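Local coordinates for protein L-asparaginase 1 (Escherichia coli, PDB 6NXC) that hydrolyses L-asparagine to L-aspartate and ammonium, working as a homotetramer that asparagine also activates allosterically, at residues Gly284-Asn289 with Thr327-Leu332. The protein carries 1 engineered substitution. Residues are numbered along the deposited sequence; the frame is centred on the assembly and turned at random.
Sequences GIVVVN and TKLHYL
The backbones come nearest at V286 and L329, whose CA atoms are 8.5 Å apart, where helix 322-333 covers part of one face of the strand that begins at V286. L329 is the helix residue that bridges this gap. A chi1 of -76° sets its CG opposite the carbonyl carbon and directs the side chain off the helix, so that CD2 is the methyl that reaches the strand. L329 CD2 lies 3.9 Å from V286 CG1. The distance from L329 CD2 to V288 CG2 is a looser 4.4 Å, so one methyl meets two residues of the same strand face. Valine suits the strand because its beta-branched side chain is compatible with extended backbone angles and gives the sheet a compact apolar surface; leucine, longer and unbranched at CB, suits the helix and spans the distance. V287 turns to the other face of the sheet. All three touching residues are buried. I258 of the neighbouring strand and M346 of helix 339-346 complete the packing on L329, and I342 of that helix meets V286. At the strand's entrance G284, with its positive phi of 93°, closes the Schellman motif that ends the preceding helix. T327 and Y331 instead touch helix 114-124 of the N-terminal domain, so helix 322-333 lies between the two domains. Such an apolar helix-on-sheet layer is characteristic of the alpha/beta C-terminal domain of asparaginases, with its four-stranded parallel sheet.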
loop_
_atom_site.group_PDB
_atom_site.type_symbol
_atom_site.label_atom_id
_atom_site.label_comp_id
_atom_site.label_asym_id
_atom_site.label_seq_id
_atom_site.Cartn_x
_atom_site.Cartn_y
_atom_site.Cartn_z
ATOM N N GLY B 284 -3.426 20.237 -38.607
ATOM C CA GLY B 284 -2.479 20.938 -37.727
ATOM C C GLY B 284 -2.846 20.753 -36.255
ATOM O O GLY B 284 -2.156 21.347 -35.375
ATOM N N ILE B 285 -3.850 19.917 -35.997
ATOM C CA ILE B 285 -4.249 19.637 -34.603
ATOM C C ILE B 285 -3.219 18.698 -33.955
ATOM O O ILE B 285 -2.764 17.703 -34.595
ATOM C CB ILE B 285 -5.670 19.082 -34.617
ATOM C CG1 ILE B 285 -6.710 20.104 -35.089
ATOM C CG2 ILE B 285 -5.982 18.509 -33.254
ATOM C CD1 ILE B 285 -7.994 19.503 -35.414
ATOM N N VAL B 286 -2.749 19.016 -32.724
ATOM C CA VAL B 286 -1.810 18.156 -31.960
ATOM C C VAL B 286 -2.641 17.097 -31.248
ATOM O O VAL B 286 -3.441 17.446 -30.365
ATOM C CB VAL B 286 -0.969 18.980 -30.980
ATOM C CG1 VAL B 286 -0.130 18.033 -30.120
ATOM C CG2 VAL B 286 -0.134 20.021 -31.742
ATOM N N VAL B 287 -2.505 15.846 -31.642
ATOM C CA VAL B 287 -3.246 14.740 -30.990
ATOM C C VAL B 287 -2.261 13.936 -30.123
ATOM O O VAL B 287 -1.277 13.384 -30.665
ATOM C CB VAL B 287 -3.981 13.857 -32.005
ATOM C CG1 VAL B 287 -4.788 12.795 -31.346
ATOM C CG2 VAL B 287 -4.820 14.712 -32.878
ATOM N N VAL B 288 -2.502 13.904 -28.814
ATOM C CA VAL B 288 -1.641 13.238 -27.799
ATOM C C VAL B 288 -2.374 12.028 -27.212
ATOM O O VAL B 288 -3.447 12.191 -26.699
ATOM C CB VAL B 288 -1.182 14.241 -26.740
ATOM C CG1 VAL B 288 -0.146 13.614 -25.847
ATOM C CG2 VAL B 288 -0.566 15.432 -27.400
ATOM N N ASN B 289 -1.697 10.888 -27.200
ATOM C CA ASN B 289 -2.223 9.626 -26.664
ATOM C C ASN B 289 -1.705 9.470 -25.219
ATOM O O ASN B 289 -0.502 9.348 -25.051
ATOM C CB ASN B 289 -1.741 8.451 -27.519
ATOM C CG ASN B 289 -2.499 7.165 -27.200
ATOM O OD1 ASN B 289 -3.596 7.236 -26.659
ATOM N ND2 ASN B 289 -2.012 6.075 -27.753
ATOM N N THR B 327 -1.724 21.042 -19.338
ATOM C CA THR B 327 -1.037 22.295 -19.042
ATOM C C THR B 327 0.140 22.409 -20.020
ATOM O O THR B 327 0.439 23.483 -20.396
ATOM C CB THR B 327 -0.740 22.428 -17.560
ATOM O OG1 THR B 327 0.084 21.311 -17.243
ATOM C CG2 THR B 327 -2.004 22.415 -16.763
ATOM N N LYS B 328 0.822 21.306 -20.391
ATOM C CA LYS B 328 1.963 21.322 -21.290
ATOM C C LYS B 328 1.493 21.832 -22.672
ATOM O O LYS B 328 2.211 22.609 -23.313
ATOM C CB LYS B 328 2.550 19.924 -21.449
ATOM C CG LYS B 328 3.962 19.885 -22.027
ATOM C CD LYS B 328 4.512 18.473 -22.002
ATOM C CE LYS B 328 5.881 18.396 -22.562
ATOM N NZ LYS B 328 6.402 17.011 -22.493
ATOM N N LEU B 329 0.294 21.397 -23.118
ATOM C CA LEU B 329 -0.246 21.848 -24.456
ATOM C C LEU B 329 -0.557 23.342 -24.368
ATOM O O LEU B 329 -0.203 24.041 -25.269
ATOM C CB LEU B 329 -1.495 21.063 -24.799
ATOM C CG LEU B 329 -1.165 19.660 -25.271
ATOM C CD1 LEU B 329 -2.414 18.825 -25.236
ATOM C CD2 LEU B 329 -0.588 19.757 -26.678
ATOM N N HIS B 330 -1.194 23.796 -23.288
ATOM C CA HIS B 330 -1.483 25.238 -23.031
ATOM C C HIS B 330 -0.192 25.992 -23.138
ATOM O O HIS B 330 -0.114 27.047 -23.875
ATOM C CB HIS B 330 -2.138 25.543 -21.705
ATOM C CG HIS B 330 -3.631 25.331 -21.771
ATOM N ND1 HIS B 330 -4.486 26.359 -22.131
ATOM C CD2 HIS B 330 -4.410 24.303 -21.438
ATOM C CE1 HIS B 330 -5.710 25.891 -22.092
ATOM N NE2 HIS B 330 -5.694 24.661 -21.643
ATOM N N TYR B 331 0.871 25.455 -22.505
ATOM C CA TYR B 331 2.164 26.149 -22.513
ATOM C C TYR B 331 2.759 26.207 -23.934
ATOM O O TYR B 331 3.056 27.296 -24.428
ATOM C CB TYR B 331 3.113 25.448 -21.515
ATOM C CG TYR B 331 4.562 25.768 -21.735
ATOM C CD1 TYR B 331 5.073 26.999 -21.437
ATOM C CD2 TYR B 331 5.418 24.824 -22.231
ATOM C CE1 TYR B 331 6.411 27.306 -21.610
ATOM C CE2 TYR B 331 6.744 25.108 -22.451
ATOM C CZ TYR B 331 7.241 26.368 -22.165
ATOM O OH TYR B 331 8.543 26.572 -22.408
ATOM N N LEU B 332 2.840 25.082 -24.611
ATOM C CA LEU B 332 3.523 25.037 -25.914
ATOM C C LEU B 332 2.693 25.776 -26.974
ATOM O O LEU B 332 3.347 26.502 -27.775
ATOM C CB LEU B 332 3.726 23.562 -26.310
ATOM C CG LEU B 332 4.800 22.828 -25.531
ATOM C CD1 LEU B 332 4.685 21.358 -25.838
ATOM C CD2 LEU B 332 6.218 23.346 -25.818
#